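Local coordinates for transcriptional regulatory protein (Chlamydia trachomatis, PDB 3Q7R) that binds DNA, including its own promoter, and may act as a global positive regulator of transcription, at residues Trp22-Gln27 with Leu99-Thr104; Tyr45-Glu48 with Leu53-Cys56; Leu61-Arg66 with Ser88-Asp93; Phe75-Leu80 with Ser113-Gln118. One frame throughout, in Å; residues are numbered along the deposited sequence. Where two conformers were deposited one is given.

Interaction 1: residues Trp22-Gln27 with Leu99-Thr104. With EDO (1,2-ethanediol), chain C.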
loop_
_atom_site.group_PDB
_atom_site.type_symbol
_atom_site.label_atom_id
_atom_site.label_comp_id
_atom_site.label_asym_id
_atom_site.label_seq_id
_atom_site.Cartn_x
_atom_site.Cartn_y
_atom_site.Cartn_z
ATOM N N TRP A 22 -18.259 11.052 -2.810
ATOM C CA TRP A 22 -18.478 11.434 -4.190
ATOM C C TRP A 22 -17.474 12.512 -4.643
ATOM O O TRP A 22 -17.035 12.485 -5.779
ATOM C CB TRP A 22 -19.917 11.932 -4.380
ATOM C CG TRP A 22 -20.945 10.829 -4.220
ATOM C CD1 TRP A 22 -21.532 10.420 -3.051
ATOM C CD2 TRP A 22 -21.505 9.998 -5.253
ATOM N NE1 TRP A 22 -22.416 9.400 -3.296
ATOM C CE2 TRP A 22 -22.420 9.119 -4.638
ATOM C CE3 TRP A 22 -21.343 9.931 -6.637
ATOM C CZ2 TRP A 22 -23.162 8.192 -5.354
ATOM C CZ3 TRP A 22 -22.072 9.001 -7.348
ATOM C CH2 TRP A 22 -22.975 8.142 -6.705
ATOM N N ASP A 23 -17.084 13.438 -3.767
ATOM C CA ASP A 23 -16.141 14.492 -4.186
ATOM C C ASP A 23 -14.756 13.921 -4.458
ATOM O O ASP A 23 -14.133 14.240 -5.451
ATOM C CB ASP A 23 -16.080 15.639 -3.159
ATOM C CG ASP A 23 -15.890 15.165 -1.710
ATOM O OD1 ASP A 23 -15.877 13.943 -1.382
ATOM O OD2 ASP A 23 -15.744 16.073 -0.855
ATOM N N LEU A 24 -14.297 13.009 -3.602
ATOM C CA LEU A 24 -13.050 12.287 -3.855
ATOM C C LEU A 24 -13.132 11.555 -5.221
ATOM O O LEU A 24 -12.190 11.573 -6.001
ATOM C CB LEU A 24 -12.736 11.283 -2.738
ATOM C CG LEU A 24 -11.498 10.402 -2.946
ATOM C CD1 LEU A 24 -10.181 11.225 -2.932
ATOM C CD2 LEU A 24 -11.478 9.308 -1.848
ATOM N N PHE A 25 -14.241 10.881 -5.478
ATOM C CA PHE A 25 -14.431 10.179 -6.725
ATOM C C PHE A 25 -14.315 11.085 -7.950
ATOM O O PHE A 25 -13.507 10.796 -8.871
ATOM C CB PHE A 25 -15.798 9.507 -6.760
ATOM C CG PHE A 25 -16.113 8.874 -8.091
ATOM C CD1 PHE A 25 -15.365 7.790 -8.570
ATOM C CD2 PHE A 25 -17.151 9.383 -8.883
ATOM C CE1 PHE A 25 -15.687 7.208 -9.792
ATOM C CE2 PHE A 25 -17.460 8.813 -10.104
ATOM C CZ PHE A 25 -16.719 7.717 -10.573
ATOM N N PHE A 26 -15.133 12.142 -7.990
ATOM C CA PHE A 26 -15.175 12.992 -9.191
ATOM C C PHE A 26 -13.806 13.687 -9.375
ATOM O O PHE A 26 -13.304 13.764 -10.497
ATOM C CB PHE A 26 -16.341 13.992 -9.109
ATOM C CG PHE A 26 -17.686 13.355 -9.309
ATOM C CD1 PHE A 26 -17.947 12.625 -10.468
ATOM C CD2 PHE A 26 -18.665 13.448 -8.337
ATOM C CE1 PHE A 26 -19.176 12.005 -10.655
ATOM C CE2 PHE A 26 -19.909 12.830 -8.525
ATOM C CZ PHE A 26 -20.148 12.112 -9.669
ATOM N N GLN A 27 -13.178 14.114 -8.277
ATOM C CA GLN A 27 -11.910 14.824 -8.377
ATOM C C GLN A 27 -10.770 13.898 -8.780
ATOM O O GLN A 27 -9.879 14.309 -9.542
ATOM C CB GLN A 27 -11.588 15.549 -7.077
ATOM C CG GLN A 27 -12.584 16.692 -6.887
ATOM C CD GLN A 27 -12.359 17.460 -5.627
ATOM O OE1 GLN A 27 -11.229 17.605 -5.178
ATOM N NE2 GLN A 27 -13.439 17.970 -5.044
ATOM N N LEU A 99 -4.302 2.713 2.326
ATOM C CA LEU A 99 -3.861 4.094 2.581
ATOM C C LEU A 99 -4.656 4.557 3.782
ATOM O O LEU A 99 -5.860 4.218 3.891
ATOM C CB LEU A 99 -4.236 5.032 1.417
ATOM C CG LEU A 99 -3.570 4.699 0.082
ATOM C CD1 LEU A 99 -4.138 5.553 -1.057
ATOM C CD2 LEU A 99 -2.078 4.966 0.263
ATOM N N ILE A 100 -4.055 5.393 4.642
ATOM C CA ILE A 100 -4.749 5.970 5.785
ATOM C C ILE A 100 -4.905 7.455 5.508
ATOM O O ILE A 100 -3.959 8.102 4.991
ATOM C CB ILE A 100 -4.006 5.732 7.097
ATOM C CG1 ILE A 100 -3.867 4.211 7.321
ATOM C CG2 ILE A 100 -4.745 6.460 8.261
ATOM C CD1 ILE A 100 -3.280 3.810 8.723
ATOM N N ARG A 101 -6.094 7.991 5.811
ATOM C CA ARG A 101 -6.363 9.399 5.584
ATOM C C ARG A 101 -5.369 10.277 6.389
ATOM O O ARG A 101 -4.851 9.890 7.433
ATOM C CB ARG A 101 -7.831 9.727 5.943
ATOM C CG ARG A 101 -8.819 9.231 4.850
ATOM C CD ARG A 101 -10.315 9.626 5.074
ATOM N NE ARG A 101 -10.926 9.518 3.789
ATOM C CZ ARG A 101 -11.451 8.392 3.288
ATOM N NH1 ARG A 101 -11.602 7.298 4.045
ATOM N NH2 ARG A 101 -11.862 8.379 2.029
ATOM N N PRO A 102 -5.132 11.486 5.901
ATOM C CA PRO A 102 -5.759 12.127 4.736
ATOM C C PRO A 102 -5.433 11.523 3.392
ATOM O O PRO A 102 -4.289 11.149 3.102
ATOM C CB PRO A 102 -5.187 13.568 4.761
ATOM C CG PRO A 102 -4.808 13.775 6.144
ATOM C CD PRO A 102 -4.358 12.454 6.712
ATOM N N ILE A 103 -6.468 11.449 2.572
ATOM C CA ILE A 103 -6.334 10.904 1.216
ATOM C C ILE A 103 -6.974 11.932 0.298
ATOM O O ILE A 103 -8.200 12.095 0.295
ATOM C CB ILE A 103 -7.078 9.605 1.010
ATOM C CG1 ILE A 103 -6.405 8.461 1.778
ATOM C CG2 ILE A 103 -7.030 9.199 -0.472
ATOM C CD1 ILE A 103 -7.330 7.260 1.999
ATOM N N THR A 104 -6.138 12.616 -0.474
ATOM C CA THR A 104 -6.573 13.654 -1.410
ATOM C C THR A 104 -6.680 13.044 -2.801
ATOM O O THR A 104 -6.184 11.930 -3.034
ATOM C CB THR A 104 -5.542 14.777 -1.500
ATOM O OG1 THR A 104 -4.302 14.253 -2.012
ATOM C CG2 THR A 104 -5.318 15.474 -0.124
HETATM C C1 EDO C . -0.157 4.235 5.766
HETATM O O1 EDO C . 0.326 4.402 7.099
HETATM C C2 EDO C . -0.386 5.645 5.224
HETATM O O2 EDO C . -1.231 5.580 4.088
#
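L24 carries the side of segment 22-27 of helix 22-31 that meets R101, I103 and T104. One residue before it, D23 OD1 accepts the backbone N of L24 at 2.9 Å. That N comes from above the carboxylate plane and the bond is bent, with an angle of 135° at the hydrogen.

L24 itself splits its two methyls between two targets. CG lies anti to the backbone N (chi1 176°), which sends the branch out from the helix. CD1 rests on backbone, 3.9 Å from I103 O and 3.9 Å from T104 C. Its nearest side-chain atom there is I103 CG2, 4.5 Å away. CD2 meets R101 NH2 at 4.0 Å, an apolar neighbour at the edge of the guanidinium. The two side chains come from opposite directions, R101 extended from CG to NE. R101 NH1 forms salt bridges with E57 and D81. Further along the helix, Q27 touches P105.

At the outer edge of strand 97-100, I100 N gives a 2.9 Å hydrogen bond to O2 of 1,2-ethanediol, which also bonds I100 N of the second subunit. T104 OG1 caps I107 N and bonds E85 of the second subunit. R101 before cis P102 stands where receivers usually have a conserved lysine, after the last strand of the CheY-like fold.

Interaction 2: residues Tyr45-Glu48 with Leu53-Cys56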
loop_
_atom_site.group_PDB
_atom_site.type_symbol
_atom_site.label_atom_id
_atom_site.label_comp_id
_atom_site.label_asym_id
_atom_site.label_seq_id
_atom_site.Cartn_x
_atom_site.Cartn_y
_atom_site.Cartn_z
ATOM N N TYR A 45 -19.721 -2.950 -1.069
ATOM C CA TYR A 45 -18.593 -3.738 -1.606
ATOM C C TYR A 45 -19.083 -4.749 -2.664
ATOM O O TYR A 45 -20.066 -5.478 -2.455
ATOM C CB TYR A 45 -17.859 -4.501 -0.479
ATOM C CG TYR A 45 -16.793 -5.375 -1.049
ATOM C CD1 TYR A 45 -15.597 -4.819 -1.492
ATOM C CD2 TYR A 45 -17.000 -6.736 -1.259
ATOM C CE1 TYR A 45 -14.597 -5.565 -2.111
ATOM C CE2 TYR A 45 -16.037 -7.479 -1.885
ATOM C CZ TYR A 45 -14.817 -6.915 -2.295
ATOM O OH TYR A 45 -13.843 -7.686 -2.948
ATOM N N LYS A 46 -18.363 -4.765 -3.765
ATOM C CA LYS A 46 -18.542 -5.802 -4.803
ATOM C C LYS A 46 -17.323 -5.772 -5.690
ATOM O O LYS A 46 -16.400 -4.950 -5.515
ATOM C CB LYS A 46 -19.808 -5.520 -5.605
ATOM C CG LYS A 46 -19.666 -4.199 -6.351
ATOM C CD LYS A 46 -20.907 -3.750 -7.222
ATOM C CE LYS A 46 -21.365 -4.697 -8.194
ATOM N NZ LYS A 46 -22.375 -4.008 -9.107
ATOM N N GLN A 47 -17.283 -6.716 -6.628
ATOM C CA GLN A 47 -16.404 -6.581 -7.776
ATOM C C GLN A 47 -17.292 -6.618 -9.025
ATOM O O GLN A 47 -18.509 -6.858 -8.937
ATOM C CB GLN A 47 -15.327 -7.680 -7.847
ATOM C CG GLN A 47 -14.625 -7.821 -6.492
ATOM C CD GLN A 47 -13.435 -8.702 -6.538
ATOM O OE1 GLN A 47 -13.339 -9.588 -7.402
ATOM N NE2 GLN A 47 -12.561 -8.567 -5.544
ATOM N N GLU A 48 -16.696 -6.263 -10.150
ATOM C CA GLU A 48 -17.363 -6.329 -11.454
ATOM C C GLU A 48 -16.445 -7.086 -12.393
ATOM O O GLU A 48 -15.239 -7.151 -12.153
ATOM C CB GLU A 48 -17.693 -4.920 -11.984
ATOM C CG GLU A 48 -18.823 -4.297 -11.212
ATOM C CD GLU A 48 -19.183 -2.885 -11.588
ATOM O OE1 GLU A 48 -18.460 -2.281 -12.386
ATOM O OE2 GLU A 48 -20.220 -2.390 -11.067
ATOM N N LEU A 53 -9.180 -3.186 -10.443
ATOM C CA LEU A 53 -8.862 -2.807 -9.056
ATOM C C LEU A 53 -10.157 -2.307 -8.425
ATOM O O LEU A 53 -10.880 -1.531 -9.037
ATOM C CB LEU A 53 -7.835 -1.696 -9.028
ATOM C CG LEU A 53 -7.579 -1.056 -7.666
ATOM C CD1 LEU A 53 -6.935 -2.062 -6.723
ATOM C CD2 LEU A 53 -6.666 0.188 -7.893
ATOM N N VAL A 54 -10.461 -2.763 -7.222
ATOM C CA VAL A 54 -11.537 -2.155 -6.424
ATOM C C VAL A 54 -10.900 -1.400 -5.276
ATOM O O VAL A 54 -10.086 -1.968 -4.554
ATOM C CB VAL A 54 -12.482 -3.228 -5.837
ATOM C CG1 VAL A 54 -13.581 -2.548 -4.991
ATOM C CG2 VAL A 54 -13.094 -4.017 -7.028
ATOM N N VAL A 55 -11.236 -0.116 -5.125
ATOM C CA VAL A 55 -10.668 0.714 -4.029
ATOM C C VAL A 55 -11.823 0.828 -3.062
ATOM O O VAL A 55 -12.869 1.340 -3.433
ATOM C CB VAL A 55 -10.265 2.087 -4.552
ATOM C CG1 VAL A 55 -9.764 2.937 -3.381
ATOM C CG2 VAL A 55 -9.128 1.948 -5.567
ATOM N N CYS A 56 -11.694 0.251 -1.848
ATOM C CA CYS A 56 -12.872 0.182 -0.969
ATOM C C CYS A 56 -12.647 0.877 0.356
ATOM O O CYS A 56 -11.645 0.610 1.002
ATOM C CB CYS A 56 -13.139 -1.304 -0.668
ATOM S SG CYS A 56 -14.714 -1.600 0.193
#
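Y45 and Q47 lie over V54 and C56 on one face of the central parallel sheet of a CheY-like receiver domain. Segment 45-48 belongs to the link between strands 37-42 and 51-57. A typical receiver has a helix in this link. Here the chain runs as an irregular loop, and its side chains and one carbonyl cover the strand.

The first shell is mostly van der Waals contact and has no hydrogen bond across it. C56 SG approaches the Y45 ring at its edge, 5.0 Å from the centroid and 76° off the ring normal. Its nearest ring atom is CD1, a sulfur-aromatic contact. C56 CB points toward the loop, and chi1 of -171° turns SG on toward Y45 CD1. V54 packs under the loop with both methyls. CG1 is 3.7 Å from K46 O and CG2 is 3.8 Å from the same oxygen. CG2 also touches Q47 CG at 4.1 Å, where the two side chains cross at about a right angle.

Further out, Y45 also packs on P62, I65 and V76. Q47 is extended beyond CG, and its OE1 accepts S74 N, which ties the amide to the loop before strand 75-80. The K46 side chain starts away from the strand and makes a weak salt bridge within the loop, NZ to E48 OE2 at 3.3 Å. At the other end of the amide, Q47 NE2 gives Y45 OH a weak, bent hydrogen bond of 3.0 Å.

Interaction 3: residues Leu61-Arg66 with Ser88-Asp93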
loop_
_atom_site.group_PDB
_atom_site.type_symbol
_atom_site.label_atom_id
_atom_site.label_comp_id
_atom_site.label_asym_id
_atom_site.label_seq_id
_atom_site.Cartn_x
_atom_site.Cartn_y
_atom_site.Cartn_z
ATOM N N LEU A 61 -15.883 -2.337 3.920
ATOM C CA LEU A 61 -15.173 -3.610 3.606
ATOM C C LEU A 61 -15.649 -4.702 4.586
ATOM O O LEU A 61 -15.434 -4.607 5.793
ATOM C CB LEU A 61 -13.688 -3.446 3.820
ATOM C CG LEU A 61 -12.904 -4.675 3.328
ATOM C CD1 LEU A 61 -12.804 -4.820 1.816
ATOM C CD2 LEU A 61 -11.472 -4.533 3.924
ATOM N N PRO A 62 -16.368 -5.697 4.102
ATOM C CA PRO A 62 -16.764 -6.762 5.062
ATOM C C PRO A 62 -15.562 -7.358 5.806
ATOM O O PRO A 62 -14.492 -7.592 5.242
ATOM C CB PRO A 62 -17.324 -7.868 4.148
ATOM C CG PRO A 62 -17.787 -7.112 2.914
ATOM C CD PRO A 62 -16.730 -6.039 2.720
ATOM N N ARG A 63 -15.768 -7.621 7.092
ATOM C CA ARG A 63 -14.620 -8.020 7.906
ATOM C C ARG A 63 -14.194 -9.454 7.653
ATOM O O ARG A 63 -13.076 -9.791 8.043
ATOM C CB ARG A 63 -14.996 -7.899 9.375
ATOM C CG ARG A 63 -14.875 -6.453 9.891
ATOM C CD ARG A 63 -13.352 -6.163 10.179
ATOM N NE ARG A 63 -13.023 -6.918 11.390
ATOM C CZ ARG A 63 -13.311 -6.493 12.618
ATOM N NH1 ARG A 63 -13.907 -5.307 12.789
ATOM N NH2 ARG A 63 -13.018 -7.248 13.692
ATOM N N GLU A 64 -15.075 -10.246 7.039
ATOM C CA GLU A 64 -14.808 -11.690 6.864
ATOM C C GLU A 64 -13.928 -11.915 5.593
ATOM O O GLU A 64 -13.236 -12.915 5.482
ATOM C CB GLU A 64 -16.143 -12.452 6.766
ATOM C CG GLU A 64 -17.077 -12.183 7.957
ATOM C CD GLU A 64 -17.849 -10.847 7.855
ATOM O OE1 GLU A 64 -17.863 -10.205 6.762
ATOM O OE2 GLU A 64 -18.434 -10.439 8.898
ATOM N N ILE A 65 -13.924 -10.991 4.655
ATOM C CA ILE A 65 -13.363 -11.353 3.360
ATOM C C ILE A 65 -11.834 -11.228 3.247
ATOM O O ILE A 65 -11.167 -10.606 4.040
ATOM C CB ILE A 65 -14.039 -10.581 2.186
ATOM C CG1 ILE A 65 -13.648 -9.118 2.233
ATOM C CG2 ILE A 65 -15.600 -10.860 2.237
ATOM C CD1 ILE A 65 -13.980 -8.346 0.841
ATOM N N ARG A 66 -11.266 -11.902 2.259
ATOM C CA ARG A 66 -9.820 -11.892 2.089
ATOM C C ARG A 66 -9.456 -11.657 0.631
ATOM O O ARG A 66 -10.268 -11.875 -0.269
ATOM C CB ARG A 66 -9.193 -13.323 2.350
ATOM C CG ARG A 66 -9.397 -13.903 3.707
ATOM C CD ARG A 66 -8.714 -15.281 3.812
ATOM N NE ARG A 66 -7.289 -15.155 3.702
ATOM C CZ ARG A 66 -6.543 -14.607 4.663
ATOM N NH1 ARG A 66 -7.142 -14.147 5.757
ATOM N NH2 ARG A 66 -5.213 -14.504 4.508
ATOM N N SER A 88 -4.727 -2.524 11.193
ATOM C CA SER A 88 -3.722 -2.522 10.111
ATOM C C SER A 88 -3.155 -3.911 9.944
ATOM O O SER A 88 -3.086 -4.413 8.830
ATOM C CB SER A 88 -2.547 -1.579 10.429
ATOM O OG SER A 88 -3.023 -0.208 10.426
ATOM N N VAL A 89 -2.778 -4.561 11.064
ATOM C CA VAL A 89 -2.243 -5.936 10.932
ATOM C C VAL A 89 -3.291 -6.874 10.318
ATOM O O VAL A 89 -2.968 -7.696 9.407
ATOM C CB VAL A 89 -1.810 -6.482 12.323
ATOM C CG1 VAL A 89 -1.550 -8.001 12.248
ATOM C CG2 VAL A 89 -0.571 -5.708 12.848
ATOM N N ASP A 90 -4.541 -6.759 10.762
ATOM C CA ASP A 90 -5.614 -7.624 10.218
ATOM C C ASP A 90 -5.809 -7.430 8.695
ATOM O O ASP A 90 -5.915 -8.431 7.946
ATOM C CB ASP A 90 -6.930 -7.360 10.978
ATOM C CG ASP A 90 -8.089 -8.169 10.444
ATOM O OD1 ASP A 90 -8.100 -9.395 10.660
ATOM O OD2 ASP A 90 -8.982 -7.554 9.831
ATOM N N LEU A 91 -5.748 -6.160 8.241
ATOM C CA LEU A 91 -5.883 -5.899 6.792
ATOM C C LEU A 91 -4.751 -6.555 6.030
ATOM O O LEU A 91 -4.980 -7.263 5.023
ATOM C CB LEU A 91 -5.864 -4.404 6.452
ATOM C CG LEU A 91 -7.203 -3.701 6.713
ATOM C CD1 LEU A 91 -6.983 -2.178 6.592
ATOM C CD2 LEU A 91 -8.350 -4.171 5.741
ATOM N N LEU A 92 -3.532 -6.360 6.513
ATOM C CA LEU A 92 -2.371 -6.867 5.781
ATOM C C LEU A 92 -2.407 -8.412 5.743
ATOM O O LEU A 92 -2.109 -9.050 4.719
ATOM C CB LEU A 92 -1.096 -6.384 6.444
ATOM C CG LEU A 92 -0.904 -4.847 6.364
ATOM C CD1 LEU A 92 0.190 -4.422 7.399
ATOM C CD2 LEU A 92 -0.508 -4.378 4.925
ATOM N N ASP A 93 -2.774 -8.995 6.876
ATOM C CA ASP A 93 -2.795 -10.456 6.964
ATOM C C ASP A 93 -3.912 -11.051 6.099
ATOM O O ASP A 93 -3.795 -12.211 5.655
ATOM C CB ASP A 93 -2.997 -10.909 8.418
ATOM C CG ASP A 93 -1.735 -10.740 9.287
ATOM O OD1 ASP A 93 -0.676 -10.389 8.750
ATOM O OD2 ASP A 93 -1.859 -11.006 10.520
HETATM O O HOH W 1 -11.432 -9.074 10.157
HETATM O O HOH W 2 -5.772 -13.427 8.116
#
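L61 has CG anti to the backbone N (chi1 -172°), and L91 has CG anti to the carbonyl carbon (chi1 -79°). These settings bring one methyl of each together, and CD2 of L61 touches CD2 of L91 at 3.6 Å. The two side chains cross obliquely. Both also rest on V78 of the sheet.

R66 reaches the helix by a bend at chi3. Its NH2 donates to D93 O at 2.9 Å. The donor lies in the carbonyl plane, but the oxygen is tilted out of the guanidinium plane and the bond is far from straight. Water 2 sits at the guanidinium edge, 2.8 Å from R66 NH1, and turns a weak bond back to D93 O.

R63 and D90 are linked through water rather than directly. Water 1 lies in the R63 guanidinium plane and accepts from NE at 2.9 Å. It donates to R63 O at 2.8 Å and to D90 OD2 at 2.9 Å. D90 also forms a salt bridge with R94. R94 bonds I65 O too, so one arginine joins the helix end to the loop.

D93 OD1 bonds S110 of the second subunit. Here a loop stands where most receivers carry a helix between the third and fourth strands. It packs on helix 85-93, whose S88, V89, L92 and D93 meet the second subunit. OmpR/PhoB receivers broadly use this face for dimers, though the interactions reported here are unique within that subfamily.

Interaction 4: residues Phe75-Leu80 with Ser113-Gln118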
loop_
_atom_site.group_PDB
_atom_site.type_symbol
_atom_site.label_atom_id
_atom_site.label_comp_id
_atom_site.label_asym_id
_atom_site.label_seq_id
_atom_site.Cartn_x
_atom_site.Cartn_y
_atom_site.Cartn_z
ATOM N N PHE A 75 -7.957 -7.078 -7.747
ATOM C CA PHE A 75 -7.198 -6.581 -6.598
ATOM C C PHE A 75 -8.085 -5.630 -5.788
ATOM O O PHE A 75 -9.035 -5.049 -6.322
ATOM C CB PHE A 75 -5.982 -5.793 -7.089
ATOM C CG PHE A 75 -5.031 -6.606 -7.907
ATOM C CD1 PHE A 75 -4.232 -7.522 -7.254
ATOM C CD2 PHE A 75 -4.928 -6.447 -9.276
ATOM C CE1 PHE A 75 -3.328 -8.308 -7.981
ATOM C CE2 PHE A 75 -4.026 -7.217 -10.000
ATOM C CZ PHE A 75 -3.232 -8.149 -9.330
ATOM N N VAL A 76 -7.766 -5.493 -4.500
ATOM C CA VAL A 76 -8.489 -4.523 -3.629
ATOM C C VAL A 76 -7.528 -3.652 -2.832
ATOM O O VAL A 76 -6.615 -4.184 -2.177
ATOM C CB VAL A 76 -9.435 -5.254 -2.657
ATOM C CG1 VAL A 76 -10.103 -4.215 -1.730
ATOM C CG2 VAL A 76 -10.554 -6.049 -3.425
ATOM N N LEU A 77 -7.684 -2.321 -2.918
ATOM C CA LEU A 77 -6.900 -1.401 -2.095
ATOM C C LEU A 77 -7.882 -0.776 -1.135
ATOM O O LEU A 77 -8.960 -0.329 -1.573
ATOM C CB LEU A 77 -6.307 -0.294 -3.003
ATOM C CG LEU A 77 -5.625 0.908 -2.308
ATOM C CD1 LEU A 77 -4.325 0.463 -1.647
ATOM C CD2 LEU A 77 -5.319 1.982 -3.363
ATOM N N VAL A 78 -7.516 -0.708 0.139
ATOM C CA VAL A 78 -8.460 -0.263 1.172
ATOM C C VAL A 78 -8.147 1.162 1.644
ATOM O O VAL A 78 -6.985 1.532 1.782
ATOM C CB VAL A 78 -8.408 -1.246 2.347
ATOM C CG1 VAL A 78 -9.174 -0.697 3.541
ATOM C CG2 VAL A 78 -8.911 -2.611 1.906
ATOM N N LEU A 79 -9.185 1.978 1.849
ATOM C CA LEU A 79 -9.002 3.341 2.346
ATOM C C LEU A 79 -9.457 3.409 3.799
ATOM O O LEU A 79 -10.616 3.113 4.108
ATOM C CB LEU A 79 -9.817 4.346 1.546
ATOM C CG LEU A 79 -9.633 4.279 0.037
ATOM C CD1 LEU A 79 -10.445 5.482 -0.609
ATOM C CD2 LEU A 79 -8.117 4.331 -0.303
ATOM N N LEU A 80 -8.551 3.793 4.681
ATOM C CA LEU A 80 -8.837 3.803 6.140
ATOM C C LEU A 80 -8.986 5.226 6.667
ATOM O O LEU A 80 -8.192 6.092 6.328
ATOM C CB LEU A 80 -7.651 3.213 6.930
ATOM C CG LEU A 80 -7.789 1.754 7.222
ATOM C CD1 LEU A 80 -6.447 1.160 7.637
ATOM C CD2 LEU A 80 -8.770 1.575 8.412
ATOM N N SER A 113 -2.532 4.563 -9.862
ATOM C CA SER A 113 -1.579 4.419 -10.971
ATOM C C SER A 113 -0.406 3.499 -10.610
ATOM O O SER A 113 0.037 2.672 -11.422
ATOM C CB SER A 113 -1.083 5.798 -11.427
ATOM O OG SER A 113 -2.169 6.598 -11.863
ATOM N N LEU A 114 0.111 3.635 -9.396
ATOM C CA LEU A 114 1.226 2.788 -8.962
ATOM C C LEU A 114 0.748 1.347 -8.814
ATOM O O LEU A 114 1.427 0.419 -9.259
ATOM C CB LEU A 114 1.815 3.271 -7.638
ATOM C CG LEU A 114 2.924 2.390 -7.044
ATOM C CD1 LEU A 114 4.111 2.224 -8.009
ATOM C CD2 LEU A 114 3.428 3.003 -5.739
ATOM N N PHE A 115 -0.401 1.153 -8.169
ATOM C CA PHE A 115 -0.876 -0.198 -7.907
ATOM C C PHE A 115 -1.064 -0.968 -9.204
ATOM O O PHE A 115 -0.623 -2.120 -9.344
ATOM C CB PHE A 115 -2.200 -0.122 -7.130
ATOM C CG PHE A 115 -2.601 -1.431 -6.497
ATOM C CD1 PHE A 115 -2.615 -1.552 -5.124
ATOM C CD2 PHE A 115 -2.939 -2.525 -7.272
ATOM C CE1 PHE A 115 -2.973 -2.772 -4.514
ATOM C CE2 PHE A 115 -3.273 -3.741 -6.668
ATOM C CZ PHE A 115 -3.281 -3.864 -5.308
ATOM N N LEU A 116 -1.732 -0.332 -10.164
ATOM C CA LEU A 116 -2.011 -1.000 -11.438
ATOM C C LEU A 116 -0.767 -1.176 -12.294
ATOM O O LEU A 116 -0.742 -2.063 -13.140
ATOM C CB LEU A 116 -3.118 -0.251 -12.203
ATOM C CG LEU A 116 -4.507 -0.463 -11.595
ATOM C CD1 LEU A 116 -5.533 0.448 -12.231
ATOM C CD2 LEU A 116 -4.888 -1.933 -11.713
ATOM N N SER A 117 0.276 -0.366 -12.087
ATOM C CA SER A 117 1.499 -0.532 -12.879
ATOM C C SER A 117 2.322 -1.702 -12.334
ATOM O O SER A 117 2.968 -2.420 -13.094
ATOM C CB SER A 117 2.327 0.761 -12.912
ATOM O OG SER A 117 2.926 1.037 -11.665
ATOM N N GLN A 118 2.262 -1.916 -11.025
ATOM C CA GLN A 118 3.007 -2.980 -10.367
ATOM C C GLN A 118 2.344 -4.361 -10.489
ATOM O O GLN A 118 3.037 -5.375 -10.500
ATOM C CB GLN A 118 3.133 -2.658 -8.880
ATOM C CG GLN A 118 4.146 -1.587 -8.501
ATOM C CD GLN A 118 4.211 -1.448 -6.992
ATOM O OE1 GLN A 118 3.352 -1.997 -6.286
ATOM N NE2 GLN A 118 5.231 -0.748 -6.485
#
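F75 and F115 form the tight part of this contact. F115 CE2 lies 3.4 Å from F75 CB and 3.6 Å from F75 CG. The rings make an offset edge-to-face pair, with the edge of F115 turned toward the face of F75. Their centroids are 5.6 Å apart and the planes meet at 61°. F115 has CG anti to its backbone N (chi1 -165°), which carries the ring from the helix down to the strand. L77 is a looser neighbour, its CD1 4.4 Å from F115 CD1.

In the receiver fold this is the last helix packing on the fourth strand of the central sheet. L53 of the adjacent strand also touches both side chains, and the H119 ring meets both rings.

Away from the rings, S117 and Q118 are exposed and do not reach the strand. L114 O accepts Q118 N at 3.0 Å. It also accepts S117 OG, but S117 was deposited in two conformers, so that bond is doubtful. Q118 OE1 bonds W97 NE1 of the second subunit, and the same tryptophan covers L114 and packs on F115.

From the N terminus, helix 22-31 opens interaction 1, whose partner is the end of the last strand and the loop after it, so it closes a loop over most of the domain. Interactions 2 and 3 both fall within that loop, one after the other. Interaction 2 is the shortest closure, folding a loop back on the next strand. Interaction 3 joins the following loop to helix 85-93. Interaction 4 starts on strand 75-80 and ends on the last helix. It therefore crosses interactions 1 and 3 along the chain. Strand 75-80 bonds to 53-56 on one side and to 99-101 on the other. Interactions 2 and 3 touch through the loops 45-48 and 61-66.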